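Local coordinates for protein polyketide biosynthesis cytochrome P450 PksS (Bacillus subtilis, PDB 4YZR) that acts as a heme-dependent monooxygenase in the biosynthesis of the polyketide antibiotic bacillaene, taking dihydrobacillaene as its substrate, at residues A[28-33]-A[301-306]; A[23-28]-A[322-327]. All coordinates share one frame; numbering follows the deposited sequence. Where two conformers were deposited one is given.

Interaction 1: A[28-33]-A[301-306]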
loop_
_atom_site.group_PDB
_atom_site.type_symbol
_atom_site.label_atom_id
_atom_site.label_comp_id
_atom_site.label_asym_id
_atom_site.label_seq_id
_atom_site.Cartn_x
_atom_site.Cartn_y
_atom_site.Cartn_z
ATOM N N GLU A 28 9.654 -6.667 -23.761
ATOM C CA GLU A 28 8.534 -7.485 -23.919
ATOM C C GLU A 28 7.436 -6.951 -22.958
ATOM O O GLU A 28 7.088 -7.584 -21.963
ATOM C CB GLU A 28 8.858 -8.916 -23.615
ATOM C CG GLU A 28 7.853 -9.905 -24.137
ATOM C CD GLU A 28 8.246 -11.381 -23.890
ATOM O OE1 GLU A 28 9.443 -11.699 -23.702
ATOM O OE2 GLU A 28 7.328 -12.180 -23.837
ATOM N N PRO A 29 6.872 -5.827 -23.393
ATOM C CA PRO A 29 5.963 -5.102 -22.473
ATOM C C PRO A 29 4.646 -5.747 -22.236
ATOM O O PRO A 29 3.912 -5.335 -21.279
ATOM C CB PRO A 29 5.906 -3.718 -23.118
ATOM C CG PRO A 29 6.111 -3.950 -24.603
ATOM C CD PRO A 29 7.191 -5.006 -24.602
ATOM N N ILE A 30 4.195 -6.731 -23.020
ATOM C CA ILE A 30 3.022 -7.493 -22.764
ATOM C C ILE A 30 3.474 -8.941 -22.792
ATOM O O ILE A 30 3.785 -9.467 -23.917
ATOM C CB ILE A 30 1.941 -7.231 -23.798
ATOM C CG1 ILE A 30 1.588 -5.757 -23.765
ATOM C CG2 ILE A 30 0.718 -8.138 -23.589
ATOM C CD1 ILE A 30 0.746 -5.462 -24.956
ATOM N N HIS A 31 3.507 -9.586 -21.658
ATOM C CA HIS A 31 4.250 -10.870 -21.535
ATOM C C HIS A 31 3.457 -11.849 -20.883
ATOM O O HIS A 31 3.018 -11.724 -19.701
ATOM C CB HIS A 31 5.525 -10.561 -20.750
ATOM C CG HIS A 31 6.270 -11.791 -20.314
ATOM N ND1 HIS A 31 7.021 -12.559 -21.195
ATOM C CD2 HIS A 31 6.366 -12.408 -19.127
ATOM C CE1 HIS A 31 7.488 -13.623 -20.569
ATOM N NE2 HIS A 31 7.161 -13.550 -19.304
ATOM N N ARG A 32 3.238 -13.034 -21.522
ATOM C CA ARG A 32 2.540 -14.099 -20.935
ATOM C C ARG A 32 3.419 -14.953 -20.005
ATOM O O ARG A 32 4.555 -15.261 -20.397
ATOM C CB ARG A 32 1.959 -15.002 -22.035
ATOM C CG ARG A 32 1.028 -16.034 -21.468
ATOM C CD ARG A 32 0.333 -16.920 -22.519
ATOM N NE ARG A 32 -0.704 -17.806 -21.927
ATOM C CZ ARG A 32 -0.469 -18.999 -21.349
ATOM N NH1 ARG A 32 0.761 -19.471 -21.235
ATOM N NH2 ARG A 32 -1.443 -19.751 -20.908
ATOM N N PHE A 33 2.975 -15.293 -18.838
ATOM C CA PHE A 33 3.752 -16.160 -17.917
ATOM C C PHE A 33 2.791 -16.981 -17.137
ATOM O O PHE A 33 1.586 -16.910 -17.304
ATOM C CB PHE A 33 4.693 -15.314 -17.038
ATOM C CG PHE A 33 3.999 -14.472 -15.931
ATOM C CD1 PHE A 33 3.327 -13.264 -16.232
ATOM C CD2 PHE A 33 3.958 -14.897 -14.616
ATOM C CE1 PHE A 33 2.719 -12.531 -15.221
ATOM C CE2 PHE A 33 3.384 -14.164 -13.623
ATOM C CZ PHE A 33 2.736 -12.988 -13.954
ATOM N N THR A 301 -8.014 -9.644 -28.253
ATOM C CA THR A 301 -6.698 -9.346 -28.674
ATOM C C THR A 301 -6.297 -7.902 -28.304
ATOM O O THR A 301 -7.090 -6.976 -28.384
ATOM C CB THR A 301 -6.575 -9.431 -30.245
ATOM O OG1 THR A 301 -6.953 -10.737 -30.605
ATOM C CG2 THR A 301 -5.203 -9.197 -30.769
ATOM N N TYR A 302 -5.083 -7.795 -27.795
ATOM C CA TYR A 302 -4.516 -6.498 -27.445
ATOM C C TYR A 302 -3.149 -6.407 -27.965
ATOM O O TYR A 302 -2.270 -7.160 -27.587
ATOM C CB TYR A 302 -4.493 -6.347 -25.878
ATOM C CG TYR A 302 -4.022 -4.947 -25.437
ATOM C CD1 TYR A 302 -2.682 -4.652 -25.254
ATOM C CD2 TYR A 302 -4.939 -3.933 -25.260
ATOM C CE1 TYR A 302 -2.243 -3.399 -24.914
ATOM C CE2 TYR A 302 -4.489 -2.609 -25.008
ATOM C CZ TYR A 302 -3.170 -2.384 -24.733
ATOM O OH TYR A 302 -2.730 -1.112 -24.493
ATOM N N LYS A 303 -2.905 -5.494 -28.934
ATOM C CA LYS A 303 -1.577 -5.311 -29.567
ATOM C C LYS A 303 -1.021 -6.621 -30.155
ATOM O O LYS A 303 0.126 -6.978 -29.949
ATOM C CB LYS A 303 -0.564 -4.581 -28.639
ATOM C CG LYS A 303 -0.901 -3.098 -28.398
ATOM C CD LYS A 303 0.152 -2.313 -27.703
ATOM C CE LYS A 303 -0.268 -0.874 -27.548
ATOM N NZ LYS A 303 0.717 -0.073 -26.774
ATOM N N GLY A 304 -1.936 -7.380 -30.716
ATOM C CA GLY A 304 -1.586 -8.691 -31.315
ATOM C C GLY A 304 -1.535 -9.874 -30.385
ATOM O O GLY A 304 -1.233 -10.992 -30.800
ATOM N N HIS A 305 -1.741 -9.649 -29.089
ATOM C CA HIS A 305 -1.661 -10.710 -28.078
ATOM C C HIS A 305 -2.981 -11.257 -27.786
ATOM O O HIS A 305 -3.926 -10.532 -27.620
ATOM C CB HIS A 305 -1.025 -10.171 -26.743
ATOM C CG HIS A 305 0.365 -9.687 -26.920
ATOM N ND1 HIS A 305 0.646 -8.359 -27.176
ATOM C CD2 HIS A 305 1.558 -10.338 -27.000
ATOM C CE1 HIS A 305 1.934 -8.212 -27.379
ATOM N NE2 HIS A 305 2.508 -9.393 -27.244
ATOM N N SER A 306 -3.083 -12.598 -27.674
ATOM C CA SER A 306 -4.320 -13.295 -27.484
ATOM C C SER A 306 -4.611 -13.538 -26.048
ATOM O O SER A 306 -4.223 -14.513 -25.451
ATOM C CB SER A 306 -4.363 -14.621 -28.298
ATOM O OG SER A 306 -4.380 -14.269 -29.717
#
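Ile30, at the start of strand 30-35, packs against a beta hairpin of the cytochrome P450 fold, whose strands 300-302 and 305-307 are joined by a type I' turn from Tyr302 to His305. Its two branches divide the work. CG2 lies over one face of the His305 ring as a CH-pi contact, 3.8 Å from Ile30 CG2 to the ring centroid and 19° off the normal. The other branch runs on to CD1, which meets the edge of the Tyr302 ring near its plane, with Ile30 CD1 to Tyr302 CD1 at 3.5 Å; Lys303 CB comes within 4.0 Å of the same Ile30 CD1. With CG2 anti to the backbone N and CG1 beside that N (chi1 -60°), Ile30 in the conformer described reaches both rings. A beta-branched aliphatic residue suits this place, since it fits a strand and offers two apolar arms.

The imidazole is steadied from within its own hairpin. His305 ND1 donates to Tyr302 O at 3.2 Å, the acceptor near the ring plane but the N-H angle only 143°, while His305 N reaches that same Tyr302 O at 3.0 Å. One carbonyl thus closes the turn and probably limits rotation of the ring. Gly304 takes the third position, where phi is positive and the absence of a CB relieves the strain.

Farther out, helix 50-58 borders the contact: Asp52 touches Ile30, accepts from Tyr302 OH and forms a salt bridge with Lys303 NZ. Ile30 also touches Trp45 of the adjoining strand. On the opposite face of strand 30-35, His31 points away from the hairpin, its ND1 donating nearly straight to Glu28 OE2 at 2.7 Å, in the imidazole plane but from above the carboxylate plane.

Interaction 2: A[23-28]-A[322-327]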
loop_
_atom_site.group_PDB
_atom_site.type_symbol
_atom_site.label_atom_id
_atom_site.label_comp_id
_atom_site.label_asym_id
_atom_site.label_seq_id
_atom_site.Cartn_x
_atom_site.Cartn_y
_atom_site.Cartn_z
ATOM N N ARG A 23 13.124 -3.923 -17.634
ATOM C CA ARG A 23 13.624 -4.687 -18.807
ATOM C C ARG A 23 12.479 -5.215 -19.580
ATOM O O ARG A 23 12.440 -5.113 -20.777
ATOM C CB ARG A 23 14.565 -5.800 -18.340
ATOM C CG ARG A 23 14.816 -6.794 -19.477
ATOM C CD ARG A 23 15.890 -7.812 -19.133
ATOM N NE ARG A 23 15.298 -8.854 -18.287
ATOM C CZ ARG A 23 15.576 -9.075 -16.985
ATOM N NH1 ARG A 23 16.424 -8.301 -16.297
ATOM N NH2 ARG A 23 14.971 -10.090 -16.351
ATOM N N PHE A 24 11.418 -5.749 -18.938
ATOM C CA PHE A 24 10.219 -6.145 -19.606
ATOM C C PHE A 24 9.544 -4.975 -20.318
ATOM O O PHE A 24 9.082 -5.142 -21.460
ATOM C CB PHE A 24 9.211 -6.876 -18.652
ATOM C CG PHE A 24 9.565 -8.336 -18.460
ATOM C CD1 PHE A 24 9.102 -9.245 -19.366
ATOM C CD2 PHE A 24 10.326 -8.768 -17.406
ATOM C CE1 PHE A 24 9.419 -10.603 -19.223
ATOM C CE2 PHE A 24 10.611 -10.164 -17.249
ATOM C CZ PHE A 24 10.174 -11.033 -18.178
ATOM N N ARG A 25 9.514 -3.822 -19.709
ATOM C CA ARG A 25 8.880 -2.685 -20.343
ATOM C C ARG A 25 9.554 -2.383 -21.694
ATOM O O ARG A 25 8.925 -2.100 -22.624
ATOM C CB ARG A 25 8.966 -1.448 -19.439
ATOM C CG ARG A 25 8.062 -0.315 -19.938
ATOM C CD ARG A 25 8.181 1.003 -19.167
ATOM N NE ARG A 25 9.520 1.520 -19.366
ATOM C CZ ARG A 25 10.424 1.702 -18.442
ATOM N NH1 ARG A 25 10.172 1.534 -17.154
ATOM N NH2 ARG A 25 11.627 2.030 -18.799
ATOM N N GLU A 26 10.865 -2.446 -21.716
ATOM C CA GLU A 26 11.628 -2.128 -22.964
ATOM C C GLU A 26 11.597 -3.263 -23.923
ATOM O O GLU A 26 11.556 -2.966 -25.117
ATOM C CB GLU A 26 13.015 -1.868 -22.562
ATOM C CG GLU A 26 13.243 -0.624 -21.741
ATOM C CD GLU A 26 14.628 -0.568 -21.087
ATOM O OE1 GLU A 26 15.349 -1.607 -21.031
ATOM O OE2 GLU A 26 15.008 0.507 -20.555
ATOM N N GLU A 27 11.572 -4.514 -23.493
ATOM C CA GLU A 27 11.793 -5.711 -24.387
ATOM C C GLU A 27 10.591 -6.520 -24.698
ATOM O O GLU A 27 10.435 -7.008 -25.813
ATOM C CB GLU A 27 12.855 -6.620 -23.840
ATOM C CG GLU A 27 14.189 -5.925 -23.660
ATOM C CD GLU A 27 15.261 -6.836 -23.173
ATOM O OE1 GLU A 27 15.088 -8.087 -23.232
ATOM O OE2 GLU A 27 16.285 -6.287 -22.690
ATOM N N GLU A 28 9.654 -6.667 -23.761
ATOM C CA GLU A 28 8.534 -7.485 -23.919
ATOM C C GLU A 28 7.436 -6.951 -22.958
ATOM O O GLU A 28 7.088 -7.584 -21.963
ATOM C CB GLU A 28 8.858 -8.916 -23.615
ATOM C CG GLU A 28 7.853 -9.905 -24.137
ATOM C CD GLU A 28 8.246 -11.381 -23.890
ATOM O OE1 GLU A 28 9.443 -11.699 -23.702
ATOM O OE2 GLU A 28 7.328 -12.180 -23.837
ATOM N N ARG A 322 8.094 4.586 -14.271
ATOM C CA ARG A 322 9.398 4.957 -14.829
ATOM C C ARG A 322 9.347 4.996 -16.324
ATOM O O ARG A 322 10.422 4.896 -17.009
ATOM C CB ARG A 322 10.537 4.056 -14.300
ATOM C CG ARG A 322 10.698 4.251 -12.782
ATOM C CD ARG A 322 11.724 3.358 -12.218
ATOM N NE ARG A 322 11.785 3.436 -10.749
ATOM C CZ ARG A 322 12.898 3.420 -10.074
ATOM N NH1 ARG A 322 14.117 3.339 -10.695
ATOM N NH2 ARG A 322 12.828 3.369 -8.795
ATOM N N ASP A 323 8.185 5.081 -16.932
ATOM C CA ASP A 323 8.076 5.014 -18.416
ATOM C C ASP A 323 8.460 6.333 -18.983
ATOM O O ASP A 323 7.873 7.356 -18.734
ATOM C CB ASP A 323 6.634 4.646 -18.719
ATOM C CG ASP A 323 6.349 4.296 -20.123
ATOM O OD1 ASP A 323 7.000 4.980 -21.028
ATOM O OD2 ASP A 323 5.584 3.433 -20.444
ATOM N N PRO A 324 9.499 6.355 -19.897
ATOM C CA PRO A 324 9.901 7.626 -20.442
ATOM C C PRO A 324 8.968 8.267 -21.428
ATOM O O PRO A 324 9.146 9.471 -21.679
ATOM C CB PRO A 324 11.253 7.267 -21.181
ATOM C CG PRO A 324 11.146 5.921 -21.489
ATOM C CD PRO A 324 10.349 5.250 -20.321
ATOM N N ASN A 325 7.927 7.607 -21.854
ATOM C CA ASN A 325 6.853 8.255 -22.600
ATOM C C ASN A 325 5.998 9.171 -21.767
ATOM O O ASN A 325 5.277 10.051 -22.243
ATOM C CB ASN A 325 6.017 7.251 -23.219
ATOM C CG ASN A 325 6.745 6.447 -24.225
ATOM O OD1 ASN A 325 7.029 6.992 -25.319
ATOM N ND2 ASN A 325 7.125 5.236 -23.930
ATOM N N PHE A 326 6.055 8.964 -20.406
ATOM C CA PHE A 326 5.257 9.735 -19.518
ATOM C C PHE A 326 5.973 10.521 -18.458
ATOM O O PHE A 326 5.361 11.407 -17.811
ATOM C CB PHE A 326 4.172 8.803 -18.854
ATOM C CG PHE A 326 3.132 8.375 -19.832
ATOM C CD1 PHE A 326 3.334 7.288 -20.657
ATOM C CD2 PHE A 326 1.964 9.132 -20.038
ATOM C CE1 PHE A 326 2.396 6.896 -21.568
ATOM C CE2 PHE A 326 1.035 8.738 -20.965
ATOM C CZ PHE A 326 1.258 7.640 -21.731
ATOM N N PHE A 327 7.252 10.245 -18.232
ATOM C CA PHE A 327 8.051 10.888 -17.258
ATOM C C PHE A 327 9.419 11.226 -17.874
ATOM O O PHE A 327 10.105 10.368 -18.373
ATOM C CB PHE A 327 8.272 10.013 -15.992
ATOM C CG PHE A 327 7.002 9.543 -15.316
ATOM C CD1 PHE A 327 6.390 10.347 -14.416
ATOM C CD2 PHE A 327 6.343 8.401 -15.723
ATOM C CE1 PHE A 327 5.216 9.960 -13.788
ATOM C CE2 PHE A 327 5.145 7.995 -15.146
ATOM C CZ PHE A 327 4.613 8.815 -14.215
HETATM O O HOH W 1 13.039 4.200 -17.321
#
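Arg322 meets Arg25 through its backbone: Arg322 O lies over one face of the Arg25 guanidinium, 3.4 Å from Arg25 NH1, at too poor an angle for a hydrogen bond. A water bridges the two, donating to Arg322 O at 2.7 Å and accepting weakly from Arg25 NH2 at 3.0 Å. The Arg322 side chain leads away to a salt bridge with Glu331.

Asp323 follows, its CA over the same face and its carboxylate alongside the Arg25 methylene, Asp323 OD2 3.8 Å from Arg25 CD. OD2 lies well out of the guanidinium plane, where any attraction is probably of charge alone, and accepts from Tyr50 N. Pro324 CD lies over that face too, 3.8 Å from Arg25 NH2; proline suits the spot because CD, bound to its own N, is apolar. Asn325 N donates to Asp323 OD1, an Asx turn that aspartate suits because its short side chain reaches that backbone N; Asn325 ND2 adds a second bond to Asp323 OD1, each at 2.9 Å.

Arg25 bends at chi3 (65°), laying its planar end across the loop while NH1 donates to Ser319 O. Helix 17-27 rests on this loop, which follows helix 317-320 and also meets helix 274-285.

Both interactions lie on the same side of the molecule, away from the annotated sites, and are only partly buried. They are joined by Glu28, where helix 17-27 gives way to strand 30-35, and Phe24 of the helix packs on His31 of the strand. Interaction 1 sets the strand against a hairpin by apolar means, a buried isoleucine meeting two rings. Interaction 2 sets the helix against a loop by polar means, a flat cation lying on backbone and proline, with a water bridging the cation to a backbone carbonyl. Segment 301-306 falls between 23-28 and 322-327, so interaction 1 is nested inside interaction 2, and together they hold consecutive N-terminal elements to parts of the chain about 270 to 290 residues on.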